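Local coordinates for protein collagen adhesin (Staphylococcus aureus, PDB 2F68) that serves as a cell-surface adhesin that attaches the bacterium to host collagen, probably by closing two beta-rich domains around the collagen triple helix, at residues 20-25 / 33-38; 152-157 / 170-175; 163-168 / 259-264. All coordinates share one frame; numbering follows the deposited sequence.

How the interactions relate
All three contacts are antiparallel strand pairings, and comparing them shows how one backbone plan is finished differently by its surroundings. Interaction 1 is a hairpin of the N-terminal Ig-like domain, centre to centre about 33 Å from interaction 2 and about 25 Å from interaction 3; it sets a buried hydrocarbon face against a hydrated one. Interactions 2 and 3 belong to the collagen-binding domain and share strand 166-173. The 152-157 / 170-175 pairing joins it to an outermost strand, with aromatic rings against asparagines and half its touching residues buried. The 163-168 / 259-264 pairing joins it to strand 252-262 and, with two of its nine touching residues buried, relies more on charged and hydroxyl side chains.

Interaction 1: residues 20-25 / 33-38; sequences LTVSPS and TTVKMT
The carbonyl oxygen of T21 is gripped twice: K36 N reaches T21 O at 2.8 Å, and water 1 donates to the same oxygen. That water also donates, at 3.0 Å from its own oxygen, to T34 O, and T34 O accepts the backbone N-H of S23 as well; one solvent molecule thus ties the two strands together beside their ladder. The pairing is an antiparallel beta hairpin of the Ig-like domain, with T21-K36 and S23-T34 as hydrogen-bonded pairs. Beyond the ladder, after the cis peptide preceding P24, a side chain takes over. With OG1 anti to its backbone N (chi1 -178°), T33 donates from OG1 to P24 O at 2.7 Å, and P24 CD packs against the same hydroxyl. On the face carrying L20, V22, V35 and M37 the meeting is apolar: CG2 of V22 lies 3.8 Å from V35 CG2, while L20 CD1 comes to 3.7 Å from M37 CB. Strands 127-132 and 135-141 pack on this face, I130 touching both valines. On the other face T21 OG1 lies alongside K36 CB and is hydrogen-bonded to water 2, 2.7 Å from its oxygen, which also donates weakly to K36 O. The extended lysine chain leads off to a cation-pi contact with F107. The chemistry implies a two-sided hairpin, one face sealed by hydrocarbon and the other bridged by water.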
loop_
_atom_site.group_PDB
_atom_site.type_symbol
_atom_site.label_atom_id
_atom_site.label_comp_id
_atom_site.label_asym_id
_atom_site.label_seq_id
_atom_site.Cartn_x
_atom_site.Cartn_y
_atom_site.Cartn_z
ATOM N N LEU A 20 19.879 13.414 3.877
ATOM C CA LEU A 20 18.929 12.422 3.382
ATOM C C LEU A 20 19.125 11.101 4.123
ATOM O O LEU A 20 20.167 10.452 3.992
ATOM C CB LEU A 20 19.088 12.230 1.869
ATOM C CG LEU A 20 18.104 11.312 1.135
ATOM C CD1 LEU A 20 16.738 11.964 0.967
ATOM C CD2 LEU A 20 18.670 10.920 -0.216
ATOM N N THR A 21 18.121 10.716 4.908
ATOM C CA THR A 21 18.181 9.498 5.720
ATOM C C THR A 21 16.965 8.603 5.504
ATOM O O THR A 21 15.839 9.090 5.380
ATOM C CB THR A 21 18.295 9.817 7.229
ATOM O OG1 THR A 21 17.290 10.770 7.602
ATOM C CG2 THR A 21 19.674 10.373 7.570
ATOM N N VAL A 22 17.205 7.295 5.456
ATOM C CA VAL A 22 16.128 6.309 5.362
ATOM C C VAL A 22 16.204 5.332 6.534
ATOM O O VAL A 22 17.206 4.635 6.714
ATOM C CB VAL A 22 16.145 5.533 4.016
ATOM C CG1 VAL A 22 14.904 4.663 3.888
ATOM C CG2 VAL A 22 16.224 6.486 2.838
ATOM N N SER A 23 15.138 5.298 7.330
ATOM C CA SER A 23 15.046 4.407 8.483
ATOM C C SER A 23 13.718 3.647 8.477
ATOM O O SER A 23 12.659 4.258 8.312
ATOM C CB SER A 23 15.205 5.196 9.786
ATOM O OG SER A 23 15.221 4.333 10.910
ATOM N N PRO A 24 13.765 2.310 8.652
ATOM C CA PRO A 24 14.964 1.483 8.845
ATOM C C PRO A 24 15.749 1.238 7.554
ATOM O O PRO A 24 15.188 1.318 6.459
ATOM C CB PRO A 24 14.392 0.167 9.374
ATOM C CG PRO A 24 13.038 0.091 8.780
ATOM C CD PRO A 24 12.533 1.500 8.685
ATOM N N SER A 25 17.038 0.939 7.700
ATOM C CA SER A 25 17.927 0.708 6.561
ATOM C C SER A 25 17.864 -0.728 6.039
ATOM O O SER A 25 18.320 -1.010 4.928
ATOM C CB SER A 25 19.370 1.078 6.926
ATOM O OG SER A 25 19.833 0.313 8.024
ATOM N N THR A 33 9.531 1.467 4.595
ATOM C CA THR A 33 10.582 2.262 5.235
ATOM C C THR A 33 10.386 3.761 4.978
ATOM O O THR A 33 9.839 4.156 3.946
ATOM C CB THR A 33 12.010 1.796 4.824
ATOM O OG1 THR A 33 12.992 2.583 5.507
ATOM C CG2 THR A 33 12.226 1.902 3.313
ATOM N N THR A 34 10.833 4.582 5.926
ATOM C CA THR A 34 10.588 6.025 5.886
ATOM C C THR A 34 11.813 6.805 5.404
ATOM O O THR A 34 12.919 6.622 5.916
ATOM C CB THR A 34 10.140 6.559 7.269
ATOM O OG1 THR A 34 9.263 5.611 7.894
ATOM C CG2 THR A 34 9.418 7.888 7.126
ATOM N N VAL A 35 11.595 7.676 4.419
ATOM C CA VAL A 35 12.650 8.521 3.856
ATOM C C VAL A 35 12.473 9.965 4.331
ATOM O O VAL A 35 11.375 10.521 4.249
ATOM C CB VAL A 35 12.648 8.482 2.302
ATOM C CG1 VAL A 35 13.837 9.253 1.732
ATOM C CG2 VAL A 35 12.662 7.047 1.796
ATOM N N LYS A 36 13.557 10.561 4.825
ATOM C CA LYS A 36 13.539 11.948 5.283
ATOM C C LYS A 36 14.572 12.794 4.539
ATOM O O LYS A 36 15.750 12.441 4.478
ATOM C CB LYS A 36 13.767 12.022 6.797
ATOM C CG LYS A 36 13.417 13.368 7.418
ATOM C CD LYS A 36 13.628 13.357 8.923
ATOM C CE LYS A 36 13.260 14.696 9.540
ATOM N NZ LYS A 36 13.456 14.700 11.016
ATOM N N MET A 37 14.109 13.910 3.977
ATOM C CA MET A 37 14.962 14.837 3.237
ATOM C C MET A 37 14.880 16.225 3.869
ATOM O O MET A 37 13.791 16.785 3.998
ATOM C CB MET A 37 14.533 14.885 1.765
ATOM C CG MET A 37 15.450 15.684 0.834
ATOM S SD MET A 37 15.287 17.483 0.951
ATOM C CE MET A 37 13.534 17.713 0.651
ATOM N N THR A 38 16.030 16.774 4.253
ATOM C CA THR A 38 16.089 18.108 4.858
ATOM C C THR A 38 16.795 19.114 3.948
ATOM O O THR A 38 17.660 18.742 3.150
ATOM C CB THR A 38 16.784 18.092 6.241
ATOM O OG1 THR A 38 18.135 17.641 6.097
ATOM C CG2 THR A 38 16.044 17.182 7.215
HETATM O O HOH W 1 14.391 8.615 7.657
HETATM O O HOH W 2 16.844 13.460 7.282
#

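Interaction 2: residues 152-157 / 170-175; sequences FYYKTG and FLNINN
Strands 154-156 and 170-173 run antiparallel, their axes 160° apart in direction and 5.1 Å apart at closest approach, with Y154-N172 and T156-F170 as hydrogen-bonded pairs. They form a beta hairpin at the margin of the five-stranded sheet of the collagen-binding domain. Beyond the Y154-N172 pair, N175 N donates to F152 O at 3.2 Å, in the carbonyl plane and on a lone pair. Aromatic rings of 152-157 meet asparagines of 170-175. N174 CA stands over the centre of the F152 ring in a CH-pi contact, 3.9 Å from the centroid, while N174 ND2 bonds to G249 O and OD1 to S178 N. Y154 CG sits between its backbone N and carbonyl carbon (chi1 75°), which brings the ring across N172; N172 CB lies over one face, 4.3 Å from the centroid, while N175 ND2, hydrogen-bonded to V151 O, comes to the ring edge. Y153, itself buried, packs CD1 3.6 Å from I173 CG1, and its hydroxyl bonds to S274. On the face shared by K155 and L171, K155 CD runs along L171 CD1 at 3.7 Å as the lysine amine reaches N272 O.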
loop_
_atom_site.group_PDB
_atom_site.type_symbol
_atom_site.label_atom_id
_atom_site.label_comp_id
_atom_site.label_asym_id
_atom_site.label_seq_id
_atom_site.Cartn_x
_atom_site.Cartn_y
_atom_site.Cartn_z
ATOM N N PHE A 152 -5.111 -23.628 5.193
ATOM C CA PHE A 152 -6.357 -23.723 4.429
ATOM C C PHE A 152 -6.896 -22.337 4.080
ATOM O O PHE A 152 -7.033 -21.995 2.904
ATOM C CB PHE A 152 -7.412 -24.530 5.198
ATOM C CG PHE A 152 -8.697 -24.742 4.435
ATOM C CD1 PHE A 152 -8.875 -25.878 3.653
ATOM C CD2 PHE A 152 -9.730 -23.810 4.504
ATOM C CE1 PHE A 152 -10.060 -26.084 2.950
ATOM C CE2 PHE A 152 -10.917 -24.006 3.802
ATOM C CZ PHE A 152 -11.083 -25.145 3.024
ATOM N N TYR A 153 -7.194 -21.548 5.109
ATOM C CA TYR A 153 -7.734 -20.208 4.924
ATOM C C TYR A 153 -6.994 -19.169 5.760
ATOM O O TYR A 153 -6.821 -19.335 6.970
ATOM C CB TYR A 153 -9.238 -20.181 5.231
ATOM C CG TYR A 153 -9.842 -18.791 5.268
ATOM C CD1 TYR A 153 -10.060 -18.072 4.093
ATOM C CD2 TYR A 153 -10.198 -18.198 6.479
ATOM C CE1 TYR A 153 -10.613 -16.795 4.123
ATOM C CE2 TYR A 153 -10.753 -16.921 6.520
ATOM C CZ TYR A 153 -10.957 -16.227 5.338
ATOM O OH TYR A 153 -11.504 -14.966 5.371
ATOM N N TYR A 154 -6.557 -18.103 5.094
ATOM C CA TYR A 154 -5.977 -16.940 5.759
ATOM C C TYR A 154 -6.383 -15.665 5.025
ATOM O O TYR A 154 -6.660 -15.693 3.822
ATOM C CB TYR A 154 -4.448 -17.058 5.857
ATOM C CG TYR A 154 -3.700 -16.806 4.563
ATOM C CD1 TYR A 154 -3.511 -17.827 3.633
ATOM C CD2 TYR A 154 -3.167 -15.547 4.277
ATOM C CE1 TYR A 154 -2.820 -17.600 2.446
ATOM C CE2 TYR A 154 -2.476 -15.310 3.093
ATOM C CZ TYR A 154 -2.306 -16.340 2.183
ATOM O OH TYR A 154 -1.622 -16.111 1.011
ATOM N N LYS A 155 -6.416 -14.554 5.754
ATOM C CA LYS A 155 -6.825 -13.275 5.189
ATOM C C LYS A 155 -5.705 -12.240 5.292
ATOM O O LYS A 155 -5.088 -12.083 6.349
ATOM C CB LYS A 155 -8.094 -12.775 5.880
ATOM C CG LYS A 155 -8.833 -11.681 5.123
ATOM C CD LYS A 155 -10.141 -11.300 5.808
ATOM C CE LYS A 155 -9.919 -10.668 7.179
ATOM N NZ LYS A 155 -8.950 -9.537 7.148
ATOM N N THR A 156 -5.453 -11.546 4.185
ATOM C CA THR A 156 -4.390 -10.541 4.110
ATOM C C THR A 156 -4.819 -9.320 3.290
ATOM O O THR A 156 -5.839 -9.353 2.598
ATOM C CB THR A 156 -3.071 -11.141 3.544
ATOM O OG1 THR A 156 -2.034 -10.152 3.581
ATOM C CG2 THR A 156 -3.254 -11.637 2.107
ATOM N N GLY A 157 -4.036 -8.247 3.379
ATOM C CA GLY A 157 -4.312 -7.017 2.639
ATOM C C GLY A 157 -3.147 -6.046 2.626
ATOM O O GLY A 157 -2.243 -6.134 3.461
ATOM N N PHE A 170 -7.676 -9.576 0.648
ATOM C CA PHE A 170 -7.606 -10.884 0.000
ATOM C C PHE A 170 -8.140 -11.998 0.898
ATOM O O PHE A 170 -7.655 -12.196 2.014
ATOM C CB PHE A 170 -6.165 -11.201 -0.421
ATOM C CG PHE A 170 -5.632 -10.304 -1.506
ATOM C CD1 PHE A 170 -4.949 -9.133 -1.186
ATOM C CD2 PHE A 170 -5.800 -10.637 -2.846
ATOM C CE1 PHE A 170 -4.452 -8.302 -2.187
ATOM C CE2 PHE A 170 -5.304 -9.814 -3.854
ATOM C CZ PHE A 170 -4.630 -8.644 -3.524
ATOM N N LEU A 171 -9.144 -12.716 0.399
ATOM C CA LEU A 171 -9.692 -13.884 1.086
ATOM C C LEU A 171 -9.247 -15.164 0.385
ATOM O O LEU A 171 -9.868 -15.605 -0.585
ATOM C CB LEU A 171 -11.223 -13.809 1.166
ATOM C CG LEU A 171 -11.872 -13.143 2.384
ATOM C CD1 LEU A 171 -11.650 -11.637 2.402
ATOM C CD2 LEU A 171 -13.360 -13.457 2.421
ATOM N N ASN A 172 -8.162 -15.748 0.886
ATOM C CA ASN A 172 -7.562 -16.936 0.284
ATOM C C ASN A 172 -8.083 -18.229 0.910
ATOM O O ASN A 172 -7.645 -18.630 1.991
ATOM C CB ASN A 172 -6.032 -16.859 0.370
ATOM C CG ASN A 172 -5.464 -15.637 -0.337
ATOM O OD1 ASN A 172 -5.760 -15.384 -1.505
ATOM N ND2 ASN A 172 -4.633 -14.880 0.371
ATOM N N ILE A 173 -9.019 -18.874 0.216
ATOM C CA ILE A 173 -9.694 -20.073 0.718
ATOM C C ILE A 173 -9.179 -21.337 0.025
ATOM O O ILE A 173 -9.005 -21.355 -1.197
ATOM C CB ILE A 173 -11.235 -19.980 0.539
ATOM C CG1 ILE A 173 -11.749 -18.586 0.926
ATOM C CG2 ILE A 173 -11.941 -21.067 1.350
ATOM C CD1 ILE A 173 -13.148 -18.269 0.423
ATOM N N ASN A 174 -8.945 -22.383 0.821
ATOM C CA ASN A 174 -8.470 -23.690 0.343
ATOM C C ASN A 174 -7.246 -23.581 -0.573
ATOM O O ASN A 174 -7.285 -23.972 -1.743
ATOM C CB ASN A 174 -9.611 -24.478 -0.324
ATOM C CG ASN A 174 -9.298 -25.963 -0.473
ATOM O OD1 ASN A 174 -8.373 -26.490 0.149
ATOM N ND2 ASN A 174 -10.080 -26.646 -1.301
ATOM N N ASN A 175 -6.160 -23.055 -0.013
ATOM C CA ASN A 175 -4.939 -22.750 -0.761
ATOM C C ASN A 175 -4.206 -23.959 -1.343
ATOM O O ASN A 175 -3.515 -23.838 -2.357
ATOM C CB ASN A 175 -3.979 -21.933 0.110
ATOM C CG ASN A 175 -4.535 -20.568 0.466
ATOM O OD1 ASN A 175 -4.795 -19.743 -0.409
ATOM N ND2 ASN A 175 -4.712 -20.322 1.759
#

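Interaction 3: residues 163-168 / 259-264; sequences DTTHVR and KTKITN
Two neighbouring strands inside the five-stranded sheet of the collagen-binding domain, 166-173 and 252-262, are paired here through segments 163-168 and 259-264, which have 90 residues between them. The carbonyl oxygen of V167 takes two bonds from one residue, since both T260 N and T260 OG1 donate to V167 O at 3.0 Å. With OG1 held between its backbone N and carbonyl carbon (chi1 51°), the T260 hydroxyl faces that oxygen, and W169 NE1 is also hydrogen-bonded to T260 OG1. V167 N returns a bond to T260 O, and I262 N closes the ladder on T165 O at 2.8 Å in a nearly straight bond (168°).

This antiparallel pairing puts V167 and I262 towards F270 of the six-stranded sheet, V167 CG2 lying 3.8 Å from I262 CD1. On the opposite face H166 and the lysines gather. H166 ND1 donates to D163 OD2 at 2.7 Å, tilted 27° from the ring plane, and T165 OG1 gives a bond to the other carboxylate oxygen, D163 OD1; the aspartate probably steadies the imidazole with its proton on ND1. The K261 chain, bent at chi2, draws its CD to 3.5 Å from H166 NE2, and its amine ends beside T165, NZ lying 3.5 Å from T165 CB. K259 approaches the imidazole through CB, and its extended chain leads off to water 3, which accepts from K259 NZ while donating to D163 OD2.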
loop_
_atom_site.group_PDB
_atom_site.type_symbol
_atom_site.label_atom_id
_atom_site.label_comp_id
_atom_site.label_asym_id
_atom_site.label_seq_id
_atom_site.Cartn_x
_atom_site.Cartn_y
_atom_site.Cartn_z
ATOM N N ASP A 163 -2.088 4.129 -5.396
ATOM C CA ASP A 163 -3.402 4.522 -4.888
ATOM C C ASP A 163 -3.503 4.346 -3.371
ATOM O O ASP A 163 -3.664 3.228 -2.872
ATOM C CB ASP A 163 -4.508 3.734 -5.604
ATOM C CG ASP A 163 -5.896 4.300 -5.349
ATOM O OD1 ASP A 163 -6.027 5.527 -5.150
ATOM O OD2 ASP A 163 -6.864 3.511 -5.359
ATOM N N THR A 164 -3.411 5.462 -2.648
ATOM C CA THR A 164 -3.462 5.454 -1.184
ATOM C C THR A 164 -4.890 5.533 -0.635
ATOM O O THR A 164 -5.117 5.284 0.550
ATOM C CB THR A 164 -2.602 6.593 -0.570
ATOM O OG1 THR A 164 -2.424 6.362 0.833
ATOM C CG2 THR A 164 -3.255 7.961 -0.782
ATOM N N THR A 165 -5.841 5.877 -1.502
ATOM C CA THR A 165 -7.236 6.070 -1.098
ATOM C C THR A 165 -7.994 4.757 -0.895
ATOM O O THR A 165 -9.072 4.742 -0.296
ATOM C CB THR A 165 -8.008 6.960 -2.103
ATOM O OG1 THR A 165 -7.873 6.426 -3.425
ATOM C CG2 THR A 165 -7.480 8.390 -2.077
ATOM N N HIS A 166 -7.426 3.662 -1.395
ATOM C CA HIS A 166 -8.047 2.343 -1.286
ATOM C C HIS A 166 -7.180 1.351 -0.515
ATOM O O HIS A 166 -5.950 1.418 -0.562
ATOM C CB HIS A 166 -8.367 1.785 -2.675
ATOM C CG HIS A 166 -9.506 2.476 -3.357
ATOM N ND1 HIS A 166 -9.329 3.572 -4.174
ATOM C CD2 HIS A 166 -10.835 2.226 -3.345
ATOM C CE1 HIS A 166 -10.502 3.967 -4.636
ATOM N NE2 HIS A 166 -11.433 3.167 -4.147
ATOM N N VAL A 167 -7.838 0.438 0.196
ATOM C CA VAL A 167 -7.158 -0.650 0.894
ATOM C C VAL A 167 -7.596 -1.984 0.291
ATOM O O VAL A 167 -8.780 -2.328 0.315
ATOM C CB VAL A 167 -7.436 -0.637 2.422
ATOM C CG1 VAL A 167 -6.644 -1.735 3.122
ATOM C CG2 VAL A 167 -7.099 0.719 3.028
ATOM N N ARG A 168 -6.631 -2.720 -0.256
ATOM C CA ARG A 168 -6.892 -4.026 -0.857
ATOM C C ARG A 168 -7.092 -5.085 0.222
ATOM O O ARG A 168 -6.513 -4.993 1.305
ATOM C CB ARG A 168 -5.739 -4.440 -1.778
ATOM C CG ARG A 168 -5.438 -3.464 -2.905
ATOM C CD ARG A 168 -4.081 -3.756 -3.521
ATOM N NE ARG A 168 -4.124 -4.852 -4.488
ATOM C CZ ARG A 168 -3.084 -5.617 -4.813
ATOM N NH1 ARG A 168 -1.901 -5.432 -4.240
ATOM N NH2 ARG A 168 -3.231 -6.583 -5.709
ATOM N N LYS A 259 -11.564 -3.991 -2.918
ATOM C CA LYS A 259 -11.006 -2.710 -2.492
ATOM C C LYS A 259 -11.993 -1.931 -1.628
ATOM O O LYS A 259 -13.194 -1.905 -1.908
ATOM C CB LYS A 259 -10.595 -1.869 -3.704
ATOM C CG LYS A 259 -9.446 -2.451 -4.518
ATOM C CD LYS A 259 -9.139 -1.588 -5.731
ATOM C CE LYS A 259 -8.037 -2.202 -6.581
ATOM N NZ LYS A 259 -7.723 -1.363 -7.770
ATOM N N THR A 260 -11.472 -1.301 -0.577
ATOM C CA THR A 260 -12.282 -0.484 0.325
ATOM C C THR A 260 -11.824 0.972 0.299
ATOM O O THR A 260 -10.666 1.274 0.598
ATOM C CB THR A 260 -12.249 -1.016 1.776
ATOM O OG1 THR A 260 -10.891 -1.216 2.186
ATOM C CG2 THR A 260 -13.011 -2.332 1.889
ATOM N N LYS A 261 -12.742 1.865 -0.068
ATOM C CA LYS A 261 -12.466 3.299 -0.135
ATOM C C LYS A 261 -12.346 3.898 1.265
ATOM O O LYS A 261 -13.241 3.737 2.096
ATOM C CB LYS A 261 -13.562 4.016 -0.937
ATOM C CG LYS A 261 -13.375 5.527 -1.096
ATOM C CD LYS A 261 -12.335 5.871 -2.157
ATOM C CE LYS A 261 -12.188 7.374 -2.318
ATOM N NZ LYS A 261 -11.209 7.726 -3.383
ATOM N N ILE A 262 -11.232 4.586 1.509
ATOM C CA ILE A 262 -10.964 5.212 2.803
ATOM C C ILE A 262 -11.837 6.452 3.009
ATOM O O ILE A 262 -11.805 7.389 2.207
ATOM C CB ILE A 262 -9.458 5.564 2.967
ATOM C CG1 ILE A 262 -8.621 4.283 3.065
ATOM C CG2 ILE A 262 -9.231 6.458 4.190
ATOM C CD1 ILE A 262 -7.123 4.500 2.953
ATOM N N THR A 263 -12.621 6.433 4.084
ATOM C CA THR A 263 -13.466 7.566 4.460
ATOM C C THR A 263 -12.814 8.401 5.561
ATOM O O THR A 263 -12.985 9.621 5.606
ATOM C CB THR A 263 -14.872 7.115 4.919
ATOM O OG1 THR A 263 -14.750 6.131 5.955
ATOM C CG2 THR A 263 -15.662 6.530 3.754
ATOM N N ASN A 264 -12.070 7.735 6.442
ATOM C CA ASN A 264 -11.343 8.402 7.519
ATOM C C ASN A 264 -9.851 8.498 7.201
ATOM O O ASN A 264 -9.107 7.525 7.355
ATOM C CB ASN A 264 -11.577 7.681 8.853
ATOM C CG ASN A 264 -11.178 8.520 10.061
ATOM O OD1 ASN A 264 -10.909 9.718 9.948
ATOM N ND2 ASN A 264 -11.146 7.888 11.228
HETATM O O HOH W 3 -6.096 0.840 -6.829
#